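PDB 4IV6: acyl-CoA dehydrogenase FadE3 from Mycobacterium smegmatis, which belongs to the acyl-CoA dehydrogenase family of flavoproteins and carries dihydroflavine-adenine dinucleotide in a tetramer. Local coordinates for residues Glu41-Thr46 / Arg80-Leu85; Leu99-Thr104 / Met238-Glu243. One frame throughout, in Å; residues are numbered along the deposited sequence.

In the fold
After helices 9-26 and 30-35 the chain forms helix 41-50, where contact 1 opens; 33 residues separate 41-46 from 80-85, 16 of them helical, before the loop closes at the break between helices 68-81 and 83-102. This contact stays within the N-terminal helical part of the fold. Helix 83-102 then carries the chain to contact 2, which opens at its far end. The 133 residues that follow include the strands of the middle domain, and the loop closes on helix 234-270 of the C-terminal part. The two loops run in series, neither nested nor crossed; the centres of contact 1 and contact 2 are 26 Å apart, on opposite sides of the chain's centre.

Contact 1: residues Glu41-Thr46 / Arg80-Leu85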
loop_
_atom_site.group_PDB
_atom_site.type_symbol
_atom_site.label_atom_id
_atom_site.label_comp_id
_atom_site.label_asym_id
_atom_site.label_seq_id
_atom_site.Cartn_x
_atom_site.Cartn_y
_atom_site.Cartn_z
ATOM N N GLU B 41 30.778 -3.869 -24.581
ATOM C CA GLU B 41 31.115 -3.361 -25.887
ATOM C C GLU B 41 30.589 -4.247 -27.023
ATOM O O GLU B 41 30.037 -3.743 -27.989
ATOM C CB GLU B 41 32.616 -3.144 -25.987
ATOM C CG GLU B 41 33.003 -2.503 -27.301
ATOM C CD GLU B 41 34.475 -2.285 -27.449
ATOM O OE1 GLU B 41 35.287 -2.955 -26.771
ATOM O OE2 GLU B 41 34.816 -1.433 -28.275
ATOM N N GLU B 42 30.707 -5.560 -26.880
ATOM C CA GLU B 42 30.241 -6.495 -27.898
ATOM C C GLU B 42 28.716 -6.448 -28.059
ATOM O O GLU B 42 28.204 -6.394 -29.173
ATOM C CB GLU B 42 30.698 -7.926 -27.570
ATOM N N LEU B 43 27.993 -6.474 -26.941
ATOM C CA LEU B 43 26.538 -6.390 -26.968
ATOM C C LEU B 43 26.074 -5.067 -27.628
ATOM O O LEU B 43 25.170 -5.065 -28.462
ATOM C CB LEU B 43 25.960 -6.534 -25.548
ATOM C CG LEU B 43 26.205 -7.896 -24.884
ATOM C CD1 LEU B 43 25.658 -7.913 -23.467
ATOM C CD2 LEU B 43 25.599 -9.038 -25.699
ATOM N N ILE B 44 26.705 -3.960 -27.265
ATOM C CA ILE B 44 26.303 -2.670 -27.799
ATOM C C ILE B 44 26.586 -2.601 -29.312
ATOM O O ILE B 44 25.785 -2.057 -30.072
ATOM C CB ILE B 44 26.947 -1.513 -27.003
ATOM C CG1 ILE B 44 26.235 -1.385 -25.651
ATOM C CG2 ILE B 44 26.820 -0.198 -27.751
ATOM C CD1 ILE B 44 26.807 -0.324 -24.739
ATOM N N GLU B 45 27.690 -3.191 -29.742
ATOM C CA GLU B 45 28.027 -3.241 -31.158
ATOM C C GLU B 45 26.973 -4.029 -31.948
ATOM O O GLU B 45 26.556 -3.598 -33.009
ATOM C CB GLU B 45 29.426 -3.825 -31.335
ATOM C CG GLU B 45 30.053 -3.558 -32.680
ATOM C CD GLU B 45 30.287 -2.072 -32.969
ATOM O OE1 GLU B 45 30.494 -1.227 -32.064
ATOM O OE2 GLU B 45 30.262 -1.763 -34.160
ATOM N N THR B 46 26.515 -5.144 -31.401
ATOM C CA THR B 46 25.443 -5.900 -32.020
ATOM C C THR B 46 24.172 -5.048 -32.063
ATOM O O THR B 46 23.439 -5.072 -33.039
ATOM C CB THR B 46 25.186 -7.227 -31.275
ATOM O OG1 THR B 46 26.381 -8.028 -31.308
ATOM C CG2 THR B 46 24.024 -7.995 -31.906
ATOM N N ARG B 80 14.252 -6.001 -20.339
ATOM C CA ARG B 80 14.008 -7.311 -19.826
ATOM C C ARG B 80 15.312 -8.114 -19.671
ATOM O O ARG B 80 15.542 -8.751 -18.643
ATOM C CB ARG B 80 13.025 -8.021 -20.739
ATOM C CG ARG B 80 12.656 -9.445 -20.362
ATOM C CD ARG B 80 11.765 -10.014 -21.482
ATOM N NE ARG B 80 11.688 -11.457 -21.344
ATOM C CZ ARG B 80 12.504 -12.338 -21.904
ATOM N NH1 ARG B 80 12.299 -13.604 -21.635
ATOM N NH2 ARG B 80 13.427 -12.001 -22.790
ATOM N N GLY B 81 16.174 -8.069 -20.683
ATOM C CA GLY B 81 17.483 -8.729 -20.565
ATOM C C GLY B 81 18.440 -8.023 -19.607
ATOM O O GLY B 81 19.081 -8.645 -18.768
ATOM N N TRP B 82 18.537 -6.715 -19.734
ATOM C CA TRP B 82 19.444 -5.919 -18.909
ATOM C C TRP B 82 19.073 -4.455 -19.060
ATOM O O TRP B 82 19.204 -3.898 -20.154
ATOM C CB TRP B 82 20.900 -6.147 -19.317
ATOM C CG TRP B 82 21.950 -5.575 -18.426
ATOM C CD1 TRP B 82 21.792 -5.027 -17.177
ATOM C CD2 TRP B 82 23.355 -5.548 -18.696
ATOM N NE1 TRP B 82 23.020 -4.675 -16.663
ATOM C CE2 TRP B 82 23.990 -4.965 -17.581
ATOM C CE3 TRP B 82 24.138 -5.964 -19.779
ATOM C CZ2 TRP B 82 25.370 -4.780 -17.520
ATOM C CZ3 TRP B 82 25.513 -5.775 -19.706
ATOM C CH2 TRP B 82 26.105 -5.190 -18.583
ATOM N N MET B 83 18.587 -3.854 -17.963
ATOM C CA MET B 83 18.093 -2.480 -17.977
ATOM C C MET B 83 19.119 -1.554 -18.628
ATOM O O MET B 83 18.769 -0.656 -19.402
ATOM C CB MET B 83 17.796 -2.010 -16.546
ATOM C CG MET B 83 17.137 -0.633 -16.460
ATOM S SD MET B 83 16.903 -0.054 -14.759
ATOM C CE MET B 83 18.581 0.387 -14.316
ATOM N N SER B 84 20.389 -1.782 -18.293
ATOM C CA SER B 84 21.481 -0.942 -18.786
ATOM C C SER B 84 21.537 -0.838 -20.330
ATOM O O SER B 84 21.972 0.182 -20.867
ATOM C CB SER B 84 22.830 -1.464 -18.247
ATOM O OG SER B 84 22.901 -1.381 -16.818
ATOM N N LEU B 85 21.156 -1.891 -21.042
ATOM C CA LEU B 85 21.198 -1.847 -22.500
ATOM C C LEU B 85 20.115 -0.924 -23.074
ATOM O O LEU B 85 20.343 -0.234 -24.091
ATOM C CB LEU B 85 21.111 -3.264 -23.111
ATOM C CG LEU B 85 22.228 -4.226 -22.678
ATOM C CD1 LEU B 85 22.009 -5.573 -23.364
ATOM C CD2 LEU B 85 23.634 -3.712 -23.014
#
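Leu43 reaches from helix 41-50 into the bend at residues 80-85, and its CD1 methyl serves two partners. It lies 4.3 Å from Trp82 CZ3, at the edge of the indole and near its plane, and at the same 4.3 Å Leu43 CD1 meets Leu85 CD1, methyl against methyl. Beside it, Ile44 CG1 approaches Leu85 CD2 at 4.4 Å, so the two branches of Leu85 are divided between two neighbours on one helix. In this conformer of Ile44, one of two modelled, the end of the side chain comes nearer to the bend although its CB starts off to the side. A forked leucine suits such a place, because each methyl can serve a different neighbour.

These four side chains are buried and meet in ordinary apolar contact, while the backbones stay apart, with Ile44 CA 7.4 Å from Leu85 CA. Trp82 is the residue at which the chain leaves helix 68-81; the turn is held by Leu85 N bonding to Trp82 O at 2.9 Å, and Ser84 CB lies 3.6 Å above one face of the Trp82 indole. Leu33 of helix 30-35 packs on both Leu43 and Trp82, while Val26 of helix 9-26 touches Leu85.

The other flank of helix 41-50 is looser: Glu41 and Glu45 are exposed there, as suits acidic side chains in water. The touching atoms are all carbon, which implies that shape and exclusion of water, rather than directed bonds, join this helix to the bend.

Contact 2: residues Leu99-Thr104 / Met238-Glu243; sequences LLLFGT and MMKGLE
Lys240 offers its aliphatic stem to two side chains at the end of helix 83-102. Its CG lies 3.5 Å from Leu101 CD1, the closest approach between the segments, and its CB is 4.0 Å from Phe102 CZ, in the plane of the ring and at its edge. Both partners meet the lysine chain at about a right angle. In Leu101 and Phe102 alike CG lies beside the backbone N (chi1 -70° and -57°), and both side chains set out toward helix 234-270; Leu101 CB sits 3.6 Å above one face of the Phe102 ring.

The contact is a helix-to-helix touch at the protein surface, joining the N-terminal helical domain of the acyl-CoA dehydrogenase fold to helix 234-270 of the C-terminal one. A long lysine suits it: its methylenes pack on the two apolar side chains while the amine is carried on to a carboxylate.

Bends at chi2 and chi3 then turn the chain away, and Lys240 NZ forms a salt bridge with Glu243 OE2 at 3.0 Å, on the syn side but 25° out of the carboxylate plane. The helix ends with Phe102; Gly103 leaves helical geometry, Gly103 N still bonding Leu99 O at 2.8 Å, and Thr104 caps the next helix, 105-116.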
loop_
_atom_site.group_PDB
_atom_site.type_symbol
_atom_site.label_atom_id
_atom_site.label_comp_id
_atom_site.label_asym_id
_atom_site.label_seq_id
_atom_site.Cartn_x
_atom_site.Cartn_y
_atom_site.Cartn_z
ATOM N N LEU B 99 16.634 16.798 -32.570
ATOM C CA LEU B 99 17.206 17.192 -33.852
ATOM C C LEU B 99 16.142 17.208 -34.943
ATOM O O LEU B 99 16.040 18.167 -35.700
ATOM C CB LEU B 99 18.344 16.249 -34.255
ATOM C CG LEU B 99 19.733 16.542 -33.678
ATOM C CD1 LEU B 99 20.637 15.319 -33.792
ATOM C CD2 LEU B 99 20.363 17.716 -34.410
ATOM N N LEU B 100 15.343 16.154 -35.029
ATOM C CA LEU B 100 14.285 16.133 -36.026
ATOM C C LEU B 100 13.277 17.255 -35.797
ATOM O O LEU B 100 12.892 17.908 -36.740
ATOM C CB LEU B 100 13.587 14.802 -36.022
ATOM C CG LEU B 100 14.467 13.713 -36.638
ATOM C CD1 LEU B 100 13.979 12.371 -36.137
ATOM C CD2 LEU B 100 14.457 13.779 -38.159
ATOM N N LEU B 101 12.884 17.493 -34.553
ATOM C CA LEU B 101 11.838 18.498 -34.265
ATOM C C LEU B 101 12.300 19.929 -34.453
ATOM O O LEU B 101 11.551 20.754 -34.957
ATOM C CB LEU B 101 11.287 18.337 -32.830
ATOM C CG LEU B 101 10.424 17.091 -32.554
ATOM C CD1 LEU B 101 9.952 17.077 -31.103
ATOM C CD2 LEU B 101 9.229 17.010 -33.491
ATOM N N PHE B 102 13.544 20.208 -34.071
ATOM C CA PHE B 102 14.034 21.559 -33.869
ATOM C C PHE B 102 15.342 21.915 -34.624
ATOM O O PHE B 102 15.710 23.076 -34.714
ATOM C CB PHE B 102 14.249 21.767 -32.345
ATOM C CG PHE B 102 13.004 21.530 -31.506
ATOM C CD1 PHE B 102 11.874 22.312 -31.668
ATOM C CD2 PHE B 102 12.971 20.537 -30.558
ATOM C CE1 PHE B 102 10.728 22.101 -30.913
ATOM C CE2 PHE B 102 11.835 20.315 -29.776
ATOM C CZ PHE B 102 10.710 21.104 -29.951
ATOM N N GLY B 103 16.081 20.928 -35.110
ATOM C CA GLY B 103 17.363 21.206 -35.713
ATOM C C GLY B 103 17.241 21.876 -37.078
ATOM O O GLY B 103 16.261 21.679 -37.795
ATOM N N THR B 104 18.266 22.628 -37.452
ATOM C CA THR B 104 18.401 23.084 -38.825
ATOM C C THR B 104 18.690 21.890 -39.740
ATOM O O THR B 104 19.091 20.792 -39.283
ATOM C CB THR B 104 19.575 24.063 -38.951
ATOM O OG1 THR B 104 20.801 23.364 -38.672
ATOM C CG2 THR B 104 19.413 25.215 -37.947
ATOM N N MET B 238 12.774 20.669 -24.401
ATOM C CA MET B 238 12.892 19.514 -23.514
ATOM C C MET B 238 11.526 18.893 -23.202
ATOM O O MET B 238 11.395 17.683 -23.252
ATOM C CB MET B 238 13.631 19.851 -22.230
ATOM C CG MET B 238 14.189 18.622 -21.541
ATOM S SD MET B 238 15.200 17.652 -22.683
ATOM C CE MET B 238 14.151 16.258 -23.004
ATOM N N MET B 239 10.502 19.696 -22.926
ATOM C CA MET B 239 9.166 19.124 -22.684
ATOM C C MET B 239 8.760 18.154 -23.780
ATOM O O MET B 239 8.221 17.091 -23.516
ATOM C CB MET B 239 8.104 20.211 -22.597
ATOM C CG MET B 239 7.736 20.621 -21.184
ATOM S SD MET B 239 6.474 21.923 -21.272
ATOM C CE MET B 239 5.076 20.986 -21.882
ATOM N N LYS B 240 9.044 18.536 -25.020
ATOM C CA LYS B 240 8.703 17.753 -26.184
ATOM C C LYS B 240 9.553 16.473 -26.253
ATOM O O LYS B 240 9.045 15.375 -26.500
ATOM C CB LYS B 240 8.872 18.659 -27.414
ATOM C CG LYS B 240 7.941 18.406 -28.548
ATOM C CD LYS B 240 6.471 18.490 -28.174
ATOM C CE LYS B 240 5.735 17.456 -29.015
ATOM N NZ LYS B 240 4.263 17.443 -28.803
ATOM N N GLY B 241 10.837 16.611 -25.948
ATOM C CA GLY B 241 11.728 15.476 -25.814
ATOM C C GLY B 241 11.338 14.517 -24.687
ATOM O O GLY B 241 11.525 13.310 -24.834
ATOM N N LEU B 242 10.780 15.049 -23.590
ATOM C CA LEU B 242 10.315 14.214 -22.464
ATOM C C LEU B 242 9.123 13.299 -22.778
ATOM O O LEU B 242 8.882 12.334 -22.079
ATOM C CB LEU B 242 9.946 15.077 -21.254
ATOM C CG LEU B 242 11.087 15.802 -20.532
ATOM C CD1 LEU B 242 10.531 16.819 -19.545
ATOM C CD2 LEU B 242 11.984 14.804 -19.833
ATOM N N GLU B 243 8.371 13.599 -23.814
ATOM C CA GLU B 243 7.352 12.651 -24.278
ATOM C C GLU B 243 8.022 11.313 -24.632
ATOM O O GLU B 243 7.635 10.256 -24.119
ATOM C CB GLU B 243 6.619 13.231 -25.476
ATOM C CG GLU B 243 5.753 14.435 -25.128
ATOM C CD GLU B 243 5.038 15.053 -26.325
ATOM O OE1 GLU B 243 5.195 14.563 -27.462
ATOM O OE2 GLU B 243 4.292 16.044 -26.116
#